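Local coordinates for protein cyclodipeptide synthase, BtCDPS (Bacillus thermoamylovorans, PDB 6ZTU) that probably makes cyclodipeptides by joining two aminoacyl groups, normally supplied by aminoacyl-tRNAs, at residues I33-S38 with K69-A74. Numbering follows the deposited sequence.
Sequences ISPFNS and KNLLEA
Leu-71 and Leu-72, consecutive residues of a short helix, meet Pro-35 and Phe-36, consecutive residues of the loop that follows strand 28-32, and no hydrogen bond links the two segments. Lys-69 points away from the loop and serves its own helix: NZ reaches one turn on and meets Glu-73 OE1 at 3.0 Å in a salt bridge, from above the carboxylate plane, 36° out of it. Asn-70 also lies off the interface, its ND2 bonded to His-172 O. Leu-71 then turns a branched apolar end to the loop, its CD1 4.4 Å from Pro-35 CG, a loose approach; proline suits the spot as a compact apolar ring touching both Leu-71 and Tyr-176. Leu-72 makes the fuller contact, its branched methyls spreading over an aromatic face. CD2 lies 4.0 Å from the centroid of the Phe-36 ring and only 14° off the normal, a CH-pi contact, while CD1 packs at the rim, 3.5 Å from CZ. Phenylalanine offers the flat surface this needs, and Pro-35 CB lies against the opposite face, offset toward the rim. A chi1 of -41° sets CG of Phe-36 opposite the carbonyl carbon and carries the ring out to meet the leucine, which arrives from the opposite direction. Glu-73, beyond the leucines, also hydrogen-bonds His-172 and Thr-79, again away from the loop. Strands 28-32 and 58-63 are adjacent and parallel in the Rossmann-like sheet, and the contact joins what follows their C-terminal ends: the loop, where Ile-33 lines the hexanediol pocket, and helix 68-74. Helix 167-191 touches Pro-35 and Leu-71, helix 137-157 touches Leu-71 and Phe-36, and helix 79-103 touches Phe-36 and Leu-72.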
loop_
_atom_site.group_PDB
_atom_site.type_symbol
_atom_site.label_atom_id
_atom_site.label_comp_id
_atom_site.label_asym_id
_atom_site.label_seq_id
_atom_site.Cartn_x
_atom_site.Cartn_y
_atom_site.Cartn_z
ATOM N N ILE A 33 4.111 2.753 -1.473
ATOM C CA ILE A 33 4.442 4.175 -1.404
ATOM C C ILE A 33 3.129 4.938 -1.421
ATOM O O ILE A 33 2.405 4.918 -2.422
ATOM C CB ILE A 33 5.348 4.615 -2.560
ATOM C CG1 ILE A 33 6.558 3.687 -2.704
ATOM C CG2 ILE A 33 5.771 6.076 -2.378
ATOM C CD1 ILE A 33 7.397 3.556 -1.449
ATOM N N SER A 34 2.816 5.592 -0.320
ATOM C CA SER A 34 1.520 6.234 -0.139
ATOM C C SER A 34 1.551 7.648 -0.710
ATOM O O SER A 34 2.501 8.389 -0.448
ATOM C CB SER A 34 1.153 6.269 1.349
ATOM O OG SER A 34 -0.225 6.522 1.513
ATOM N N PRO A 35 0.546 8.052 -1.491
ATOM C CA PRO A 35 0.552 9.397 -2.072
ATOM C C PRO A 35 0.126 10.464 -1.073
ATOM O O PRO A 35 -0.689 10.228 -0.180
ATOM C CB PRO A 35 -0.466 9.282 -3.216
ATOM C CG PRO A 35 -1.458 8.281 -2.704
ATOM C CD PRO A 35 -0.619 7.268 -1.934
ATOM N N PHE A 36 0.693 11.663 -1.253
ATOM C CA PHE A 36 0.372 12.829 -0.421
ATOM C C PHE A 36 0.688 12.554 1.045
ATOM O O PHE A 36 -0.063 12.917 1.954
ATOM C CB PHE A 36 -1.082 13.255 -0.618
ATOM C CG PHE A 36 -1.516 13.199 -2.048
ATOM C CD1 PHE A 36 -0.856 13.952 -3.005
ATOM C CD2 PHE A 36 -2.549 12.373 -2.449
ATOM C CE1 PHE A 36 -1.233 13.897 -4.332
ATOM C CE2 PHE A 36 -2.935 12.317 -3.782
ATOM C CZ PHE A 36 -2.271 13.077 -4.720
ATOM N N ASN A 37 1.823 11.904 1.266
ATOM C CA ASN A 37 2.288 11.526 2.591
ATOM C C ASN A 37 3.733 11.982 2.702
ATOM O O ASN A 37 4.593 11.490 1.967
ATOM C CB ASN A 37 2.158 10.010 2.796
ATOM C CG ASN A 37 2.583 9.564 4.180
ATOM O OD1 ASN A 37 3.475 10.147 4.788
ATOM N ND2 ASN A 37 1.943 8.522 4.684
ATOM N N SER A 38 4.001 12.908 3.628
ATOM C CA SER A 38 5.322 13.528 3.706
ATOM C C SER A 38 6.425 12.535 4.047
ATOM O O SER A 38 7.600 12.829 3.800
ATOM C CB SER A 38 5.316 14.657 4.740
ATOM O OG SER A 38 4.546 14.298 5.875
ATOM N N LYS A 69 -6.899 10.238 -6.820
ATOM C CA LYS A 69 -7.598 11.519 -6.935
ATOM C C LYS A 69 -8.785 11.602 -5.977
ATOM O O LYS A 69 -9.126 12.696 -5.512
ATOM C CB LYS A 69 -8.045 11.753 -8.382
ATOM C CG LYS A 69 -9.251 10.959 -8.839
ATOM C CD LYS A 69 -9.545 11.229 -10.317
ATOM C CE LYS A 69 -11.044 11.241 -10.611
ATOM N NZ LYS A 69 -11.864 10.529 -9.578
ATOM N N ASN A 70 -9.405 10.462 -5.649
ATOM C CA ASN A 70 -10.548 10.465 -4.735
ATOM C C ASN A 70 -10.176 11.013 -3.372
ATOM O O ASN A 70 -11.014 11.639 -2.704
ATOM C CB ASN A 70 -11.117 9.055 -4.571
ATOM C CG ASN A 70 -11.744 8.537 -5.832
ATOM O OD1 ASN A 70 -11.194 8.722 -6.920
ATOM N ND2 ASN A 70 -12.900 7.888 -5.712
ATOM N N LEU A 71 -8.936 10.771 -2.933
ATOM C CA LEU A 71 -8.496 11.267 -1.637
ATOM C C LEU A 71 -8.496 12.787 -1.620
ATOM O O LEU A 71 -8.844 13.406 -0.610
ATOM C CB LEU A 71 -7.102 10.726 -1.306
ATOM C CG LEU A 71 -6.933 9.202 -1.288
ATOM C CD1 LEU A 71 -5.500 8.864 -0.944
ATOM C CD2 LEU A 71 -7.894 8.539 -0.295
ATOM N N LEU A 72 -8.118 13.404 -2.738
ATOM C CA LEU A 72 -8.150 14.860 -2.829
ATOM C C LEU A 72 -9.566 15.372 -3.078
ATOM O O LEU A 72 -9.995 16.338 -2.439
ATOM C CB LEU A 72 -7.186 15.330 -3.923
ATOM C CG LEU A 72 -5.714 14.899 -3.796
ATOM C CD1 LEU A 72 -4.903 15.344 -5.013
ATOM C CD2 LEU A 72 -5.075 15.413 -2.514
ATOM N N GLU A 73 -10.317 14.715 -3.966
ATOM C CA GLU A 73 -11.690 15.129 -4.241
ATOM C C GLU A 73 -12.543 15.114 -2.981
ATOM O O GLU A 73 -13.469 15.921 -2.839
ATOM C CB GLU A 73 -12.306 14.224 -5.305
ATOM C CG GLU A 73 -11.658 14.380 -6.668
ATOM C CD GLU A 73 -12.229 13.437 -7.683
ATOM O OE1 GLU A 73 -12.674 12.334 -7.306
ATOM O OE2 GLU A 73 -12.241 13.799 -8.874
ATOM N N ALA A 74 -12.258 14.193 -2.058
ATOM C CA ALA A 74 -13.026 14.150 -0.818
ATOM C C ALA A 74 -12.635 15.283 0.122
ATOM O O ALA A 74 -13.466 15.741 0.914
ATOM C CB ALA A 74 -12.840 12.795 -0.131
#